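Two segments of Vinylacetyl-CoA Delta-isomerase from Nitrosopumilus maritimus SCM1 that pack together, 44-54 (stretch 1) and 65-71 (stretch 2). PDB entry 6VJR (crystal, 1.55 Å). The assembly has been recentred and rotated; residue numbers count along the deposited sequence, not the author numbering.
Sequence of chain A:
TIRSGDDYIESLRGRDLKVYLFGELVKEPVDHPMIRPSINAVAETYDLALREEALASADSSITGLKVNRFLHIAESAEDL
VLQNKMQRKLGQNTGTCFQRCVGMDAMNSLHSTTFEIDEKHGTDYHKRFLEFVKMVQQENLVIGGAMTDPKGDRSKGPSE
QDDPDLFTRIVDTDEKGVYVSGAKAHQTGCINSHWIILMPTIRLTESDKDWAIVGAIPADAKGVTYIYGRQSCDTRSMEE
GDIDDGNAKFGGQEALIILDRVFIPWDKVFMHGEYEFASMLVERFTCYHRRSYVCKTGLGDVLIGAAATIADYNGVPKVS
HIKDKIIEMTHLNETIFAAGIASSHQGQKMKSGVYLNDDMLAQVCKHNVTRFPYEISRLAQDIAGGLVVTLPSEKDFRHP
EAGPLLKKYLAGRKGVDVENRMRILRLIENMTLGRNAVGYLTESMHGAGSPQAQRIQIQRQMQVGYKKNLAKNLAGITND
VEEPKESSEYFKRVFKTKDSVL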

# COMPACT_ATOMS: atom_id res chain seq x y z
N GLU A 44 -33.28 5.71 15.67
CA GLU A 44 -33.38 5.73 14.21
C GLU A 44 -33.57 4.33 13.61
O GLU A 44 -34.16 4.19 12.53
N THR A 45 -33.15 3.27 14.31
CA THR A 45 -33.39 1.92 13.83
C THR A 45 -34.89 1.59 13.89
O THR A 45 -35.34 0.78 13.10
N TYR A 46 -35.61 2.18 14.84
CA TYR A 46 -37.06 2.02 14.89
C TYR A 46 -37.70 2.89 13.83
O TYR A 46 -38.64 2.45 13.19
N ASP A 47 -37.27 4.14 13.72
CA ASP A 47 -37.88 5.07 12.77
C ASP A 47 -37.71 4.58 11.33
O ASP A 47 -38.59 4.73 10.50
N LEU A 48 -36.55 4.03 10.98
CA LEU A 48 -36.34 3.52 9.64
C LEU A 48 -37.33 2.40 9.31
O LEU A 48 -37.85 2.35 8.21
N ALA A 49 -37.62 1.53 10.28
CA ALA A 49 -38.59 0.45 10.06
C ALA A 49 -39.99 1.00 9.76
O ALA A 49 -40.73 0.33 9.06
N LEU A 50 -40.34 2.19 10.29
CA LEU A 50 -41.61 2.82 9.98
C LEU A 50 -41.59 3.47 8.60
O LEU A 50 -42.58 3.44 7.89
N ARG A 51 -40.48 4.13 8.25
CA ARG A 51 -40.38 4.83 6.98
C ARG A 51 -40.17 3.90 5.79
O ARG A 51 -40.62 4.20 4.70
N GLU A 52 -39.38 2.83 5.99
CA GLU A 52 -38.92 1.96 4.91
C GLU A 52 -39.15 0.52 5.37
O GLU A 52 -38.19 -0.19 5.64
N GLU A 53 -40.43 0.11 5.43
CA GLU A 53 -40.80 -1.18 6.01
C GLU A 53 -40.13 -2.36 5.32
O GLU A 53 -39.72 -3.30 6.00
N ALA A 54 -40.05 -2.36 3.98
CA ALA A 54 -39.48 -3.52 3.32
C ALA A 54 -37.98 -3.65 3.62
O ALA A 54 -37.46 -4.76 3.74
N LEU A 65 -45.16 -12.67 12.95
CA LEU A 65 -45.29 -11.22 13.08
C LEU A 65 -44.37 -10.53 12.10
O LEU A 65 -43.37 -11.11 11.74
N LYS A 66 -44.73 -9.28 11.73
CA LYS A 66 -43.78 -8.36 11.16
C LYS A 66 -42.89 -7.85 12.30
O LYS A 66 -43.40 -7.32 13.29
N VAL A 67 -41.56 -8.05 12.14
CA VAL A 67 -40.61 -7.71 13.19
C VAL A 67 -39.53 -6.78 12.65
O VAL A 67 -39.23 -6.76 11.47
N ASN A 68 -38.93 -6.01 13.54
CA ASN A 68 -37.75 -5.25 13.17
C ASN A 68 -36.69 -6.23 12.65
O ASN A 68 -36.45 -7.26 13.25
N ARG A 69 -36.03 -5.86 11.54
CA ARG A 69 -35.04 -6.75 10.93
C ARG A 69 -33.87 -7.07 11.88
O ARG A 69 -33.31 -8.15 11.79
N PHE A 70 -33.58 -6.22 12.85
CA PHE A 70 -32.57 -6.54 13.85
C PHE A 70 -32.95 -7.70 14.75
O PHE A 70 -32.08 -8.29 15.39
N LEU A 71 -34.24 -8.09 14.78
CA LEU A 71 -34.69 -9.20 15.63
C LEU A 71 -35.01 -10.45 14.82
O LEU A 71 -35.55 -11.43 15.35

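The helix 44-51 and the short strand 66-68 run at 144° to each other, their axes approaching to 9.7 Å, and the two stretches together bury a modest 297 Å². With so little surface covered, the contact is defined largely by three side chains of stretch 2, K66, N68 and R69, each of which donates a hydrogen bond to an oxygen of stretch 1.

N68 gives up the most surface. Its CA lies 6.5 Å from the CA of A49, the closest register between the backbones, and its CB points toward the helix. With chi1 in the t well and chi2 at -75°, the carboxamide reaches the helix and uses both of its ends. N68 ND2 donates to T45 O at 3.3 Å, with an angle of 151° at the hydrogen. On the other side of the amide, N68 OD1 accepts from the backbone F70 N at 3.0 Å, which ties the side chain to the 3-10 segment that follows; the same turn is closed by L71 N donating to N68 O at 2.8 Å. The methyl of A49 also points toward stretch 2 and packs against the amide, with A49 CB 3.7 Å from N68 ND2.

Apolar packing continues one turn earlier in the helix. T45, chi1 p, points toward stretch 2 and sets its methyl near the ring of F70, whose chi1 is m; T45 CG2 lies 3.8 Å from F70 CE2, approaching the ring obliquely. T45 OG1 is hydrogen-bonded to a residue just outside the stretches, and CG2 is the atom of T45 nearest the ring. Y46 starts away from stretch 2 and contributes little, and its OH is satisfied elsewhere in the structure.

Beyond the helix, E52 leaves helical phi/psi and sits at the N-cap position of the next helical segment, where the remaining polar contacts lie. R69 extends through t, t and m rotamers, and although its CB points sideways, its end comes nearer to stretch 1. R69 NH1 donates to A54 O at 3.1 Å and 146°, the carbonyl lying near the guanidinium plane at its edge, as suits an in-plane N-H. R69 NE is bonded to a residue just outside the stretches.

At the exposed margin, E53 and K66 form a salt bridge, with K66 NZ donating to E53 OE1 at 3.2 Å. The glutamate reaches it with chi1 m and chi2 t; the lysine has chi1 t, but its outer torsions lie between wells. Water 1 adds a weak bridge, donating to E53 O at 3.3 Å and accepting from K66 NZ at 3.5 Å.

Within the helix, R51 and E44 form a salt bridge; E44 OE2 and D47 OD1 also have partners elsewhere in the structure. R51 clasps E44 from a position seven residues later: R51 NH1 lies 2.8 Å from E44 OE2, and R51 NH2 lies 3.1 Å from E44 OE1, both nearly linear.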

# COMPACT_ATOMS: atom_id res chain seq x y z
CB GLU A 44 -32.20 6.49 13.58
CG GLU A 44 -32.09 6.26 12.08
CD GLU A 44 -33.19 6.80 11.17
OE1 GLU A 44 -34.13 7.48 11.64
OE2 GLU A 44 -33.12 6.46 9.95
CB THR A 45 -32.62 0.87 14.63
OG1 THR A 45 -33.07 0.64 15.96
CG2 THR A 45 -31.13 1.15 14.64
CB TYR A 46 -37.58 2.32 16.29
CG TYR A 46 -37.23 1.34 17.40
CD1 TYR A 46 -36.09 1.44 18.17
CD2 TYR A 46 -38.10 0.30 17.68
CE1 TYR A 46 -35.82 0.54 19.20
CE2 TYR A 46 -37.88 -0.57 18.72
CZ TYR A 46 -36.73 -0.47 19.48
OH TYR A 46 -36.55 -1.36 20.50
CB ASP A 47 -37.40 6.49 13.03
CG ASP A 47 -37.87 7.10 14.36
OD1 ASP A 47 -38.98 6.70 14.87
OD2 ASP A 47 -37.17 8.02 14.86
CB LEU A 48 -34.90 3.08 9.45
CG LEU A 48 -34.58 2.46 8.09
CD1 LEU A 48 -34.77 3.56 7.07
CD2 LEU A 48 -33.21 1.84 8.00
CB ALA A 49 -38.56 -0.50 11.24
CB LEU A 50 -41.93 3.86 11.05
CG LEU A 50 -42.33 3.29 12.42
CD1 LEU A 50 -42.54 4.43 13.37
CD2 LEU A 50 -43.59 2.43 12.32
CB ARG A 51 -39.22 5.81 7.02
CG ARG A 51 -39.55 6.95 7.96
CD ARG A 51 -38.65 8.15 7.70
NE ARG A 51 -37.24 7.81 7.57
CZ ARG A 51 -36.35 7.61 8.55
NH1 ARG A 51 -35.18 7.10 8.20
NH2 ARG A 51 -36.57 7.93 9.82
CB GLU A 52 -37.45 2.28 4.60
CG GLU A 52 -37.26 3.74 4.21
CD GLU A 52 -35.93 4.12 3.55
OE1 GLU A 52 -35.32 3.24 2.88
OE2 GLU A 52 -35.47 5.29 3.70
CB GLU A 53 -42.30 -1.49 5.93
CG GLU A 53 -43.16 -0.65 6.84
CD GLU A 53 -44.62 -1.04 6.69
OE1 GLU A 53 -44.93 -2.08 6.06
OE2 GLU A 53 -45.45 -0.26 7.21
CB ALA A 54 -39.76 -3.50 1.85
CB LEU A 65 -44.87 -10.77 14.48
CG LEU A 65 -45.69 -11.29 15.65
CD1 LEU A 65 -45.00 -10.92 16.97
CD2 LEU A 65 -47.10 -10.71 15.56
CB LYS A 66 -44.52 -7.20 10.49
CG LYS A 66 -43.60 -6.29 9.71
CD LYS A 66 -43.53 -6.73 8.24
CE LYS A 66 -44.55 -6.07 7.35
NZ LYS A 66 -43.92 -5.08 6.47
CB VAL A 67 -39.96 -8.95 13.84
CG1 VAL A 67 -41.03 -9.91 14.36
CG2 VAL A 67 -39.05 -9.69 12.87
CB ASN A 68 -37.26 -4.42 14.35
CG ASN A 68 -36.20 -3.43 13.94
OD1 ASN A 68 -35.06 -3.81 13.69
ND2 ASN A 68 -36.56 -2.16 13.86
CB ARG A 69 -34.55 -6.24 9.57
CG ARG A 69 -33.59 -7.19 8.87
CD ARG A 69 -33.33 -6.73 7.47
NE ARG A 69 -34.50 -6.56 6.61
CZ ARG A 69 -35.24 -7.52 6.08
NH1 ARG A 69 -36.22 -7.18 5.26
NH2 ARG A 69 -34.98 -8.80 6.28
CB PHE A 70 -32.20 -5.33 14.70
CG PHE A 70 -31.37 -4.31 13.97
CD1 PHE A 70 -30.03 -4.57 13.71
CD2 PHE A 70 -31.90 -3.12 13.51
CE1 PHE A 70 -29.24 -3.63 13.07
CE2 PHE A 70 -31.11 -2.19 12.86
CZ PHE A 70 -29.78 -2.43 12.67
CB LEU A 71 -35.94 -8.73 16.38
CG LEU A 71 -35.73 -7.62 17.42
CD1 LEU A 71 -37.06 -7.02 17.88
CD2 LEU A 71 -34.95 -8.19 18.57
O HOH W 1 -40.93 -6.31 5.22